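Local coordinates for protein Gp26 (Listeria phage P40, PDB 4JZ5) that probably hydrolyses the glycan strands of Listeria peptidoglycan as the glycosyl hydrolase family 25 catalytic domain of the phage endolysin ply40, at residues V23-I28 with D215-L220; S29-T34 with V48-N53; S38-D43 with K201-P206; V44-I49 with E110-F115; E60-H65 with Y101-Q106. One frame throughout, in Å; residues are numbered along the deposited sequence.

Contact 1: V23-I28 with D215-L220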
# COMPACT_ATOMS: atom_id res chain seq x y z
N VAL A 23 6.01 15.28 -5.70
CA VAL A 23 4.87 14.63 -5.10
C VAL A 23 5.36 13.60 -4.06
O VAL A 23 6.28 12.83 -4.34
CB VAL A 23 4.02 13.97 -6.18
CG1 VAL A 23 2.97 13.08 -5.56
CG2 VAL A 23 3.40 15.03 -7.08
N LEU A 24 4.75 13.59 -2.88
CA LEU A 24 5.15 12.71 -1.79
C LEU A 24 3.95 11.93 -1.27
O LEU A 24 2.94 12.50 -0.84
CB LEU A 24 5.75 13.52 -0.66
CG LEU A 24 6.17 12.71 0.57
CD1 LEU A 24 7.18 11.64 0.21
CD2 LEU A 24 6.72 13.65 1.63
N VAL A 25 4.06 10.61 -1.33
CA VAL A 25 3.08 9.69 -0.79
C VAL A 25 3.80 8.82 0.23
O VAL A 25 4.89 8.33 -0.04
CB VAL A 25 2.48 8.82 -1.93
CG1 VAL A 25 1.65 7.67 -1.36
CG2 VAL A 25 1.67 9.70 -2.89
N LEU A 26 3.23 8.65 1.42
CA LEU A 26 3.83 7.79 2.43
C LEU A 26 3.10 6.47 2.53
O LEU A 26 1.92 6.39 2.20
CB LEU A 26 3.77 8.45 3.81
CG LEU A 26 4.44 9.81 3.96
CD1 LEU A 26 4.33 10.27 5.40
CD2 LEU A 26 5.87 9.76 3.48
N ASP A 27 3.78 5.45 3.01
CA ASP A 27 3.09 4.29 3.54
C ASP A 27 3.60 4.02 4.94
O ASP A 27 4.79 4.17 5.21
CB ASP A 27 3.18 3.07 2.60
CG ASP A 27 4.58 2.61 2.35
OD1 ASP A 27 5.19 3.07 1.38
OD2 ASP A 27 5.04 1.73 3.11
N ILE A 28 2.68 3.67 5.84
CA ILE A 28 2.97 3.50 7.25
C ILE A 28 2.26 2.25 7.78
O ILE A 28 1.33 1.71 7.17
CB ILE A 28 2.58 4.75 8.09
CG1 ILE A 28 1.08 5.02 7.99
CG2 ILE A 28 3.39 5.94 7.64
CD1 ILE A 28 0.60 6.17 8.87
N ASP A 215 -1.43 12.85 -12.03
CA ASP A 215 -2.55 12.03 -12.46
C ASP A 215 -2.72 10.79 -11.57
O ASP A 215 -3.85 10.43 -11.22
CB ASP A 215 -2.39 11.59 -13.92
CG ASP A 215 -3.59 10.81 -14.41
OD1 ASP A 215 -4.72 11.33 -14.29
OD2 ASP A 215 -3.40 9.68 -14.91
N ILE A 216 -1.62 10.15 -11.19
CA ILE A 216 -1.71 8.99 -10.33
C ILE A 216 -2.13 9.39 -8.92
O ILE A 216 -2.90 8.67 -8.27
CB ILE A 216 -0.40 8.18 -10.32
CG1 ILE A 216 -0.19 7.50 -11.68
CG2 ILE A 216 -0.40 7.17 -9.19
CD1 ILE A 216 -1.30 6.57 -12.11
N LEU A 217 -1.69 10.55 -8.44
CA LEU A 217 -2.14 11.01 -7.13
C LEU A 217 -3.66 11.19 -7.14
O LEU A 217 -4.36 10.80 -6.19
CB LEU A 217 -1.42 12.29 -6.73
CG LEU A 217 -1.86 12.87 -5.39
CD1 LEU A 217 -1.64 11.89 -4.25
CD2 LEU A 217 -1.16 14.19 -5.09
N ASN A 218 -4.18 11.79 -8.20
CA ASN A 218 -5.62 11.94 -8.35
C ASN A 218 -6.32 10.59 -8.33
O ASN A 218 -7.34 10.42 -7.67
CB ASN A 218 -5.93 12.68 -9.65
CG ASN A 218 -7.41 12.87 -9.88
OD1 ASN A 218 -8.01 12.21 -10.72
ND2 ASN A 218 -8.02 13.77 -9.12
N LYS A 219 -5.75 9.61 -9.01
CA LYS A 219 -6.31 8.27 -9.05
C LYS A 219 -6.33 7.63 -7.66
O LYS A 219 -7.33 7.03 -7.25
CB LYS A 219 -5.53 7.39 -10.04
CG LYS A 219 -6.11 6.01 -10.19
CD LYS A 219 -5.50 5.25 -11.36
CE LYS A 219 -6.12 3.88 -11.49
NZ LYS A 219 -5.58 3.13 -12.65
N LEU A 220 -5.24 7.78 -6.93
CA LEU A 220 -5.18 7.25 -5.57
C LEU A 220 -6.31 7.81 -4.72
O LEU A 220 -6.91 7.10 -3.91
CB LEU A 220 -3.85 7.61 -4.92
CG LEU A 220 -2.65 6.78 -5.38
CD1 LEU A 220 -1.38 7.43 -4.91
CD2 LEU A 220 -2.72 5.36 -4.85
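Val-23 and Val-25 meet Leu-217 and Leu-220 purely through methyl groups, and the flat group next to them is the ring of Phe-46: Leu-220 CB sits over the centre of one face, 4.1 Å from Phe-46 CG, while Val-25 and Leu-217 also touch this residue. The two leucines are one helical turn apart on helix 214-220 and present their forks to the strand. Leu-217 splits its branches between two valines. Its CD2 meets Val-23 CG1 at 4.3 Å, whereas its CD1 lies 4.2 Å from Val-25 CG2 as the two side chains slide past each other in opposite directions. That same Val-25 methyl is shared, for Leu-220 CD1 approaches Val-25 CG2 to 4.3 Å. Leu-217 can reach both valines because its CG stands opposite the backbone N (chi1 179°), carrying the fork clear of the helix. All these separations are ordinary van der Waals distances, no hydrogen bond joins the segments, and the Val-25/Leu-220 end is the more deeply buried. At the start of the helix, Ser-213 OG takes the N-H of Ile-216. On the strand side, Val-23 O and Val-25 O are bonded by the side chains of Thr-211 and Asn-210. Here the C-terminal helix of the domain closes the bottom of the family 25 beta/alpha barrel, its apolar side laid against residues at the N-terminal ends of the parallel strands.

Contact 2: S29-T34 with V48-N53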
# COMPACT_ATOMS: atom_id res chain seq x y z
N SER A 29 2.72 1.83 8.95
CA SER A 29 2.23 0.62 9.59
C SER A 29 2.49 0.74 11.09
O SER A 29 2.76 1.82 11.61
CB SER A 29 2.97 -0.60 9.05
OG SER A 29 4.31 -0.61 9.50
N LYS A 30 2.44 -0.38 11.78
CA LYS A 30 2.78 -0.40 13.20
C LYS A 30 4.21 0.06 13.45
O LYS A 30 4.55 0.42 14.59
CB LYS A 30 2.56 -1.79 13.79
CG LYS A 30 3.52 -2.84 13.30
CD LYS A 30 4.68 -2.99 14.26
CE LYS A 30 4.88 -4.44 14.62
NZ LYS A 30 5.85 -4.60 15.74
N TRP A 31 5.06 0.04 12.43
CA TRP A 31 6.44 0.47 12.59
C TRP A 31 6.58 1.99 12.73
O TRP A 31 7.66 2.49 13.03
CB TRP A 31 7.28 -0.05 11.43
CG TRP A 31 7.38 -1.54 11.45
CD1 TRP A 31 6.82 -2.41 10.57
CD2 TRP A 31 8.07 -2.33 12.42
NE1 TRP A 31 7.13 -3.70 10.92
CE2 TRP A 31 7.89 -3.68 12.06
CE3 TRP A 31 8.82 -2.03 13.56
CZ2 TRP A 31 8.44 -4.73 12.79
CZ3 TRP A 31 9.37 -3.07 14.29
CH2 TRP A 31 9.17 -4.40 13.90
N GLN A 32 5.48 2.70 12.52
CA GLN A 32 5.39 4.13 12.80
C GLN A 32 4.33 4.32 13.88
O GLN A 32 3.21 4.73 13.58
CB GLN A 32 5.04 4.91 11.53
CG GLN A 32 6.15 4.97 10.49
CD GLN A 32 6.36 3.66 9.77
OE1 GLN A 32 5.40 2.98 9.38
NE2 GLN A 32 7.62 3.31 9.55
N PRO A 33 4.66 3.97 15.13
CA PRO A 33 3.61 3.98 16.16
C PRO A 33 3.11 5.35 16.54
O PRO A 33 1.98 5.45 17.01
CB PRO A 33 4.30 3.30 17.35
CG PRO A 33 5.77 3.54 17.11
CD PRO A 33 5.93 3.43 15.63
N THR A 34 3.93 6.39 16.38
CA THR A 34 3.51 7.76 16.62
C THR A 34 3.73 8.58 15.37
O THR A 34 4.82 8.61 14.80
CB THR A 34 4.30 8.38 17.78
OG1 THR A 34 3.97 7.68 18.98
CG2 THR A 34 3.96 9.84 17.95
N VAL A 48 -0.76 5.43 2.48
CA VAL A 48 -1.26 4.06 2.49
C VAL A 48 -0.89 3.43 3.83
O VAL A 48 0.26 3.49 4.25
CB VAL A 48 -0.67 3.21 1.35
CG1 VAL A 48 -1.57 2.00 1.10
CG2 VAL A 48 -0.51 4.03 0.07
N ILE A 49 -1.86 2.83 4.51
CA ILE A 49 -1.60 2.22 5.81
C ILE A 49 -1.76 0.72 5.73
O ILE A 49 -2.60 0.19 5.00
CB ILE A 49 -2.49 2.81 6.93
CG1 ILE A 49 -3.94 2.38 6.82
CG2 ILE A 49 -2.37 4.32 6.94
CD1 ILE A 49 -4.84 2.99 7.87
N ARG A 50 -0.96 0.00 6.51
CA ARG A 50 -1.02 -1.46 6.52
C ARG A 50 -2.27 -1.94 7.24
O ARG A 50 -2.54 -1.52 8.37
CB ARG A 50 0.21 -2.06 7.20
CG ARG A 50 0.30 -3.57 6.99
CD ARG A 50 1.64 -4.15 7.42
NE ARG A 50 1.74 -4.22 8.86
CZ ARG A 50 2.76 -4.78 9.51
NH1 ARG A 50 3.77 -5.31 8.84
NH2 ARG A 50 2.77 -4.80 10.83
N SER A 51 -3.02 -2.83 6.59
CA SER A 51 -4.24 -3.37 7.17
C SER A 51 -4.01 -4.58 8.06
O SER A 51 -4.67 -4.74 9.09
CB SER A 51 -5.20 -3.78 6.05
OG SER A 51 -4.65 -4.77 5.20
N SER A 52 -3.10 -5.46 7.64
CA SER A 52 -3.08 -6.81 8.13
C SER A 52 -1.85 -7.54 7.60
O SER A 52 -1.32 -7.19 6.55
CB SER A 52 -4.36 -7.54 7.70
OG SER A 52 -4.76 -7.18 6.39
N ASN A 53 -1.45 -8.56 8.35
CA ASN A 53 -0.41 -9.52 7.97
C ASN A 53 -1.08 -10.87 7.84
O ASN A 53 -1.42 -11.51 8.85
CB ASN A 53 0.65 -9.64 9.06
CG ASN A 53 1.62 -8.48 9.08
OD1 ASN A 53 1.49 -7.50 8.34
ND2 ASN A 53 2.62 -8.58 9.94
O HOH W 1 6.09 -6.23 10.08
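Apolar contact between Ser-29 and Arg-50 brings the loop closest to the strand: Ser-29 CB lies 3.6 Å from Arg-50 CB, and the same carbon comes over one face of the guanidinium, 3.8 Å from Arg-50 NE. A bend at chi3 (75°) turns the guanidinium alongside the loop. Arg-50 has two conformers, and all guanidinium distances refer to one of them. Lys-30 lies beside it, pointing the same way, with its CG near Arg-50 NH2. Further on, Lys-30 CD covers the centre of one face of the Trp-31 indole.

Asp-59, outside both segments, probably offsets the charge of Arg-50. Its OD2 forms a salt bridge with Arg-50 NE and also accepts from Lys-30 N, tying the arginine to the loop backbone. A water in the plane of both the indole and the guanidinium accepts from Trp-31 NE1 at 2.9 Å and from Arg-50 NH1 at 2.8 Å.

Hydrogen bonds inside the loop fix its shape. Ser-29 N is clamped to Gln-32 OE1 at 2.9 Å. Trp-31 N gives a nearly straight bond to Ser-29 OG (3.1 Å, 168°), which makes an ST turn, and Gln-32 N returns to Ser-29 O, closing a type I beta turn. Both turns belong to the loop at the C-terminal end of barrel strand 25-28, braced by its parallel neighbour 46-53.

Contact 3: S38-D43 with K201-P206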
# COMPACT_ATOMS: atom_id res chain seq x y z
N SER A 38 -1.37 15.81 11.53
CA SER A 38 -1.50 17.16 11.00
C SER A 38 -0.20 17.64 10.35
O SER A 38 -0.22 18.46 9.42
CB SER A 38 -1.97 18.13 12.09
OG SER A 38 -1.00 18.31 13.10
N GLY A 39 0.93 17.16 10.86
CA GLY A 39 2.23 17.50 10.32
C GLY A 39 2.52 16.91 8.94
O GLY A 39 3.51 17.27 8.32
N LEU A 40 1.66 16.01 8.47
CA LEU A 40 1.79 15.46 7.13
C LEU A 40 1.10 16.32 6.07
O LEU A 40 1.36 16.17 4.87
CB LEU A 40 1.15 14.09 7.08
CG LEU A 40 1.66 13.05 8.07
CD1 LEU A 40 0.92 11.74 7.90
CD2 LEU A 40 3.16 12.82 7.92
N LYS A 41 0.23 17.23 6.49
CA LYS A 41 -0.66 17.90 5.56
C LYS A 41 0.05 18.80 4.57
O LYS A 41 -0.37 18.91 3.42
CB LYS A 41 -1.72 18.67 6.33
CG LYS A 41 -2.71 17.75 6.99
CD LYS A 41 -3.79 17.27 6.02
CE LYS A 41 -4.79 18.37 5.67
NZ LYS A 41 -5.90 17.87 4.81
N GLU A 42 1.15 19.43 5.00
CA GLU A 42 1.83 20.37 4.13
C GLU A 42 2.40 19.71 2.87
O GLU A 42 2.23 20.24 1.77
CB GLU A 42 2.95 21.07 4.89
CG GLU A 42 3.65 22.14 4.08
CD GLU A 42 4.63 22.95 4.89
OE1 GLU A 42 5.16 23.95 4.35
OE2 GLU A 42 4.87 22.60 6.07
N ASP A 43 3.08 18.58 3.03
CA ASP A 43 3.86 18.00 1.93
C ASP A 43 3.35 16.68 1.39
O ASP A 43 3.74 16.29 0.29
CB ASP A 43 5.32 17.79 2.36
CG ASP A 43 6.05 19.08 2.63
OD1 ASP A 43 5.64 20.12 2.09
OD2 ASP A 43 7.06 19.05 3.36
N LYS A 201 9.57 15.31 9.62
CA LYS A 201 9.48 15.82 10.97
C LYS A 201 8.35 15.16 11.77
O LYS A 201 8.46 14.95 12.96
CB LYS A 201 9.28 17.33 10.94
CG LYS A 201 9.03 17.97 12.29
CD LYS A 201 8.83 19.47 12.14
CE LYS A 201 8.61 20.14 13.48
NZ LYS A 201 9.76 19.94 14.40
N ALA A 202 7.28 14.80 11.08
CA ALA A 202 6.08 14.29 11.73
C ALA A 202 6.20 12.87 12.26
O ALA A 202 5.31 12.40 12.97
CB ALA A 202 4.92 14.35 10.77
N ILE A 203 7.28 12.17 11.92
CA ILE A 203 7.44 10.76 12.27
C ILE A 203 8.88 10.53 12.72
O ILE A 203 9.82 10.81 11.98
CB ILE A 203 7.14 9.84 11.08
CG1 ILE A 203 5.71 10.07 10.59
CG2 ILE A 203 7.31 8.39 11.46
CD1 ILE A 203 5.35 9.25 9.35
N ALA A 204 9.08 10.02 13.93
CA ALA A 204 10.44 9.82 14.41
C ALA A 204 11.18 8.72 13.64
O ALA A 204 12.37 8.82 13.34
CB ALA A 204 10.42 9.50 15.89
N SER A 205 10.42 7.69 13.30
CA SER A 205 10.93 6.47 12.71
C SER A 205 11.22 6.58 11.21
O SER A 205 10.60 7.39 10.52
CB SER A 205 9.88 5.39 12.90
OG SER A 205 9.08 5.67 14.03
N PRO A 206 12.12 5.73 10.70
CA PRO A 206 12.28 5.72 9.24
C PRO A 206 10.92 5.46 8.61
O PRO A 206 10.12 4.70 9.17
CB PRO A 206 13.23 4.56 9.00
CG PRO A 206 13.90 4.31 10.33
CD PRO A 206 12.94 4.71 11.37
O HOH W 2 6.72 15.96 8.44
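Leu-40 turns its CG opposite the carbonyl carbon (chi1 -56°), and with CD1 anti to CA (chi2 180°) the other branch, CD2, is left to meet Ala-202 and Ile-203. Ile-203 answers with a stretched CG1-CD1 arm (chi2 177°), which brings its CD1 within 4.4 Å of Leu-40 CD2. The tighter of the two touches is between Leu-40 CD2 and Ala-202 CB, at 3.7 Å. The methyl of Ala-202 also rests against the backbone of the other segment, 4.0 Å from Gly-39 C. Gly-39 and Ala-202 bring the two chains near each other here, their CA atoms 5.2 Å apart.

Both segments are connections on the outside of the family 25 barrel. Residues 38-42 coil with helical backbone angles, without the regular bonds of a helix, on the way from strand 25-28 to strand 46-53. Residues 201-206 lead from the short strand 197-200 into strand 206-211, which runs antiparallel to 25-28. The leucine is buried among Val-35, Met-74 and Ile-200 and also touches Leu-26, so it packs between the two connections and the outer side of strand 25-28.

Beside the exposed Gly-39 a water links the segments: it accepts from Ala-202 N at 2.9 Å and gives a weak, long bond to Gly-39 O at 3.5 Å. Ala-202 is further tied by a backbone hydrogen bond to Asn-36, just before the coil.

Contact 4: V44-I49 with E110-F115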
# COMPACT_ATOMS: atom_id res chain seq x y z
N VAL A 44 2.51 15.98 2.14
CA VAL A 44 2.13 14.62 1.79
C VAL A 44 0.78 14.62 1.11
O VAL A 44 -0.19 15.16 1.66
CB VAL A 44 2.09 13.73 3.03
CG1 VAL A 44 1.59 12.33 2.68
CG2 VAL A 44 3.46 13.66 3.70
N GLY A 45 0.69 14.01 -0.07
CA GLY A 45 -0.56 14.00 -0.82
C GLY A 45 -1.50 12.83 -0.55
O GLY A 45 -2.69 12.91 -0.84
N PHE A 46 -0.95 11.73 -0.05
CA PHE A 46 -1.71 10.51 0.18
C PHE A 46 -0.89 9.63 1.12
O PHE A 46 0.33 9.69 1.12
CB PHE A 46 -1.93 9.77 -1.15
CG PHE A 46 -2.97 8.68 -1.10
CD1 PHE A 46 -4.31 9.00 -1.15
CD2 PHE A 46 -2.62 7.34 -1.05
CE1 PHE A 46 -5.30 8.01 -1.12
CE2 PHE A 46 -3.61 6.35 -1.03
CZ PHE A 46 -4.94 6.69 -1.08
N VAL A 47 -1.58 8.80 1.90
CA VAL A 47 -0.93 7.84 2.78
C VAL A 47 -1.57 6.48 2.58
O VAL A 47 -2.79 6.37 2.52
CB VAL A 47 -1.04 8.26 4.26
CG1 VAL A 47 -0.41 7.23 5.19
CG2 VAL A 47 -0.40 9.63 4.47
N VAL A 48 -0.76 5.43 2.48
CA VAL A 48 -1.26 4.06 2.49
C VAL A 48 -0.89 3.43 3.83
O VAL A 48 0.26 3.49 4.25
CB VAL A 48 -0.67 3.21 1.35
CG1 VAL A 48 -1.57 2.00 1.10
CG2 VAL A 48 -0.51 4.03 0.07
N ILE A 49 -1.86 2.83 4.51
CA ILE A 49 -1.60 2.22 5.81
C ILE A 49 -1.76 0.72 5.73
O ILE A 49 -2.60 0.19 5.00
CB ILE A 49 -2.49 2.81 6.93
CG1 ILE A 49 -3.94 2.38 6.82
CG2 ILE A 49 -2.37 4.32 6.94
CD1 ILE A 49 -4.84 2.99 7.87
N GLU A 110 -12.78 6.82 5.36
CA GLU A 110 -13.11 6.38 4.02
C GLU A 110 -11.85 6.14 3.19
O GLU A 110 -11.39 7.03 2.49
CB GLU A 110 -14.01 7.41 3.34
CG GLU A 110 -15.33 7.67 4.07
CD GLU A 110 -16.33 6.53 3.97
OE1 GLU A 110 -16.09 5.58 3.19
OE2 GLU A 110 -17.37 6.58 4.67
N PRO A 111 -11.30 4.93 3.25
CA PRO A 111 -10.16 4.64 2.37
C PRO A 111 -10.57 4.70 0.90
O PRO A 111 -11.70 4.30 0.58
CB PRO A 111 -9.79 3.20 2.74
CG PRO A 111 -10.46 2.93 4.08
CD PRO A 111 -11.72 3.76 4.02
N THR A 112 -9.69 5.17 0.03
CA THR A 112 -10.05 5.34 -1.37
C THR A 112 -9.33 4.39 -2.32
O THR A 112 -9.55 4.45 -3.51
CB THR A 112 -9.80 6.77 -1.84
OG1 THR A 112 -8.43 7.09 -1.64
CG2 THR A 112 -10.69 7.75 -1.08
N PHE A 113 -8.46 3.53 -1.80
CA PHE A 113 -7.69 2.62 -2.64
C PHE A 113 -7.20 1.50 -1.75
O PHE A 113 -6.91 1.73 -0.57
CB PHE A 113 -6.51 3.36 -3.31
CG PHE A 113 -6.31 3.01 -4.76
CD1 PHE A 113 -5.67 1.83 -5.13
CD2 PHE A 113 -6.75 3.87 -5.74
CE1 PHE A 113 -5.48 1.53 -6.47
CE2 PHE A 113 -6.55 3.57 -7.08
CZ PHE A 113 -5.93 2.40 -7.44
N LEU A 114 -7.06 0.31 -2.32
CA LEU A 114 -6.58 -0.85 -1.60
C LEU A 114 -5.45 -1.50 -2.38
O LEU A 114 -5.35 -1.33 -3.59
CB LEU A 114 -7.71 -1.86 -1.39
CG LEU A 114 -8.97 -1.32 -0.71
CD1 LEU A 114 -10.08 -2.33 -0.80
CD2 LEU A 114 -8.72 -0.95 0.75
N PHE A 115 -4.57 -2.23 -1.68
CA PHE A 115 -3.42 -2.86 -2.32
C PHE A 115 -3.11 -4.23 -1.75
O PHE A 115 -3.23 -4.47 -0.55
CB PHE A 115 -2.17 -2.01 -2.12
CG PHE A 115 -2.19 -0.71 -2.85
CD1 PHE A 115 -1.75 -0.66 -4.16
CD2 PHE A 115 -2.61 0.44 -2.26
CE1 PHE A 115 -1.74 0.53 -4.86
CE2 PHE A 115 -2.62 1.63 -2.97
CZ PHE A 115 -2.19 1.66 -4.26
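Phe-46 and Thr-112 make a close touch toward the solvent side of this contact: the hydroxyl lies at the edge of the phenyl ring and in its plane, with Thr-112 OG1 3.3 Å from Phe-46 CE1 and 3.6 Å from Phe-46 CZ. The oxygen therefore faces ring hydrogens rather than the pi cloud. It is placed there by a chi1 of 58°, which sets OG1 between the backbone N and the carbonyl carbon. Its proper polar partner is the carbonyl of Leu-220, to which the hydroxyl is hydrogen-bonded, so the ring edge borders a satisfied pair. Fully buried, Val-48 and Phe-115 cross at about a right angle, and Val-48 CG1 comes within 3.8 Å of Phe-115 CD2.

The packing is slacker around Phe-113. There it is the CB that approaches the ring, 4.3 Å from Phe-46 CZ, while the phenyl group of Phe-113 leads away toward Lys-146 and Leu-168. Just before Thr-112 the chain reaches the surface at Glu-110, which forms a salt bridge with Arg-105.

Phe-46, Val-48 and Phe-115 point into the barrel, where Trp-170 meets the Phe-115 ring edge-to-face. The strands 46-53 and 114-117 are not neighbours in the sheet; strand 76-81 runs between and parallel to both. Helix 62-72 packs on the outward-facing Val-47 and Ile-49, and strand 25-28 borders the other edge of strand 46-53.

Contact 5: E60-H65 with Y101-Q106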
# COMPACT_ATOMS: atom_id res chain seq x y z
N GLU A 60 -1.44 -3.45 14.21
CA GLU A 60 -1.77 -2.92 15.52
C GLU A 60 -2.09 -1.43 15.52
O GLU A 60 -2.68 -0.94 16.48
CB GLU A 60 -0.60 -3.17 16.48
CG GLU A 60 -0.29 -4.66 16.73
CD GLU A 60 0.73 -5.29 15.76
OE1 GLU A 60 0.78 -4.94 14.56
OE2 GLU A 60 1.48 -6.18 16.22
N ARG A 61 -1.68 -0.71 14.48
CA ARG A 61 -1.96 0.72 14.40
C ARG A 61 -2.99 1.05 13.33
O ARG A 61 -3.18 2.22 13.02
CB ARG A 61 -0.67 1.52 14.14
CG ARG A 61 0.41 1.38 15.23
CD ARG A 61 0.08 2.06 16.54
NE ARG A 61 1.05 1.63 17.55
CZ ARG A 61 1.19 2.17 18.76
NH1 ARG A 61 0.45 3.20 19.12
NH2 ARG A 61 2.10 1.68 19.59
N LEU A 62 -3.64 0.04 12.75
CA LEU A 62 -4.62 0.29 11.69
C LEU A 62 -5.67 1.33 12.10
O LEU A 62 -5.89 2.32 11.39
CB LEU A 62 -5.32 -1.01 11.32
CG LEU A 62 -6.57 -0.87 10.44
CD1 LEU A 62 -6.23 -0.29 9.09
CD2 LEU A 62 -7.22 -2.24 10.26
N GLU A 63 -6.31 1.13 13.24
CA GLU A 63 -7.37 2.04 13.61
C GLU A 63 -6.82 3.39 14.02
O GLU A 63 -7.42 4.42 13.69
CB GLU A 63 -8.23 1.41 14.69
CG GLU A 63 -8.96 0.17 14.15
CD GLU A 63 -9.79 -0.54 15.17
OE1 GLU A 63 -10.23 0.11 16.13
OE2 GLU A 63 -10.00 -1.76 15.01
N GLN A 64 -5.70 3.41 14.73
CA GLN A 64 -5.09 4.68 15.10
C GLN A 64 -4.77 5.52 13.87
O GLN A 64 -5.08 6.71 13.82
CB GLN A 64 -3.82 4.45 15.91
CG GLN A 64 -3.12 5.72 16.30
CD GLN A 64 -1.73 5.46 16.82
OE1 GLN A 64 -1.55 4.69 17.76
NE2 GLN A 64 -0.73 6.08 16.20
N HIS A 65 -4.15 4.90 12.88
CA HIS A 65 -3.77 5.61 11.68
C HIS A 65 -4.99 6.04 10.89
O HIS A 65 -5.04 7.16 10.39
CB HIS A 65 -2.83 4.77 10.81
CG HIS A 65 -1.46 4.64 11.38
ND1 HIS A 65 -0.58 3.61 11.15
CD2 HIS A 65 -0.83 5.50 12.22
CE1 HIS A 65 0.54 3.85 11.82
NE2 HIS A 65 0.40 4.98 12.48
N TYR A 101 -10.99 -2.69 5.67
CA TYR A 101 -11.71 -1.61 5.01
C TYR A 101 -13.01 -1.29 5.76
O TYR A 101 -13.31 -0.13 6.07
CB TYR A 101 -11.96 -2.00 3.54
CG TYR A 101 -12.81 -1.01 2.79
CD1 TYR A 101 -12.29 0.17 2.30
CD2 TYR A 101 -14.15 -1.26 2.57
CE1 TYR A 101 -13.08 1.07 1.62
CE2 TYR A 101 -14.93 -0.38 1.88
CZ TYR A 101 -14.41 0.80 1.41
OH TYR A 101 -15.21 1.68 0.73
N LYS A 102 -13.77 -2.32 6.09
CA LYS A 102 -14.99 -2.14 6.86
C LYS A 102 -14.72 -1.53 8.24
O LYS A 102 -15.48 -0.69 8.70
CB LYS A 102 -15.73 -3.47 6.99
CG LYS A 102 -16.30 -4.01 5.69
CD LYS A 102 -16.86 -5.42 5.91
CE LYS A 102 -17.63 -5.97 4.73
NZ LYS A 102 -18.23 -7.30 5.08
N LYS A 103 -13.66 -1.95 8.90
CA LYS A 103 -13.31 -1.40 10.20
C LYS A 103 -13.04 0.10 10.11
O LYS A 103 -13.47 0.89 10.95
CB LYS A 103 -12.07 -2.10 10.76
CG LYS A 103 -12.28 -3.50 11.28
CD LYS A 103 -10.95 -4.11 11.72
CE LYS A 103 -11.10 -5.54 12.16
NZ LYS A 103 -11.85 -5.64 13.44
N CYS A 104 -12.32 0.51 9.07
CA CYS A 104 -12.08 1.92 8.85
C CYS A 104 -13.40 2.66 8.67
O CYS A 104 -13.62 3.71 9.26
CB CYS A 104 -11.20 2.14 7.64
SG CYS A 104 -9.48 1.60 7.90
N ARG A 105 -14.29 2.11 7.85
CA ARG A 105 -15.57 2.77 7.61
C ARG A 105 -16.43 2.83 8.88
O ARG A 105 -17.15 3.80 9.09
CB ARG A 105 -16.33 2.10 6.46
CG ARG A 105 -15.62 2.19 5.12
CD ARG A 105 -16.61 2.14 3.96
NE ARG A 105 -17.46 3.33 3.97
CZ ARG A 105 -18.78 3.35 4.11
NH1 ARG A 105 -19.49 2.24 4.24
NH2 ARG A 105 -19.37 4.52 4.13
N GLN A 106 -16.34 1.81 9.74
CA GLN A 106 -17.04 1.82 11.01
C GLN A 106 -16.62 3.00 11.88
O GLN A 106 -17.41 3.51 12.67
CB GLN A 106 -16.80 0.51 11.77
CG GLN A 106 -17.51 0.42 13.11
CD GLN A 106 -18.94 -0.07 13.00
OE1 GLN A 106 -19.29 -0.78 12.05
NE2 GLN A 106 -19.77 0.29 13.97
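Next to the residues that meet across this contact, Leu-62 and Glu-63 against Lys-103 and Cys-104, a side-chain hydrogen bond within residues 60-65 runs from Arg-61 NH1 to Gln-64 OE1 (2.8 Å, 161° at the hydrogen). It lies in the guanidinium plane and reaches a lone pair of the amide oxygen in the carbonyl plane. Arg-61 holds the N-cap position of helix 62-72, so the bond spans the first turn; Gln-64 NE2, at the other end of the amide, is bonded to Tyr-37 OH.

Toward the other helix, Leu-62 opens its fork. The CD1 branch comes 3.9 Å from Cys-104 SG, and CD2 lies 4.4 Å from Lys-103 CD, against the aliphatic part of the lysine. A chi1 of 168° carries the fork toward helix 87-106.

Helices 62-72 and 87-106 are successive outer helices of the beta/alpha barrel, each following a parallel strand, 46-53 and 76-81 respectively. Leu-62 and Cys-104 both rest on Leu-78 of strand 76-81, and Leu-62 also on Ile-49, which makes the buried side of the helix pair continuous with the barrel wall.

The outer side is looser and polar. Glu-63 and Lys-103 cross obliquely, with Glu-63 OE2 4.2 Å from Lys-103 CD. From Glu-63 OE2 to Lys-103 NZ is 4.6 Å, too far for a salt bridge, though the charges should still attract. The lysine also makes a cation-pi contact with Tyr-58.

In the fold
Contacts 1 and 4 form one core at the N-terminal end of the barrel, their centres about 8 Å apart. From Thr-112 OG1 of contact 4 to Leu-220 O of contact 1 is 2.7 Å. Contact 2 shares Val-48 and Ile-49 with contact 4 but sits about 12 Å away, centre to centre, toward the C-terminal strand ends, where beta/alpha barrel enzymes place their active sites. The centre of contact 5 lies about 10 Å from that of contact 2; Pro-33 O and Gln-64 NE2 join them at 2.9 Å. Contact 3 reaches contact 2 through Gln-32 NE2 and Pro-206 O, also 2.9 Å apart, but stays clear of contact 5, nearest atoms about 7 Å apart.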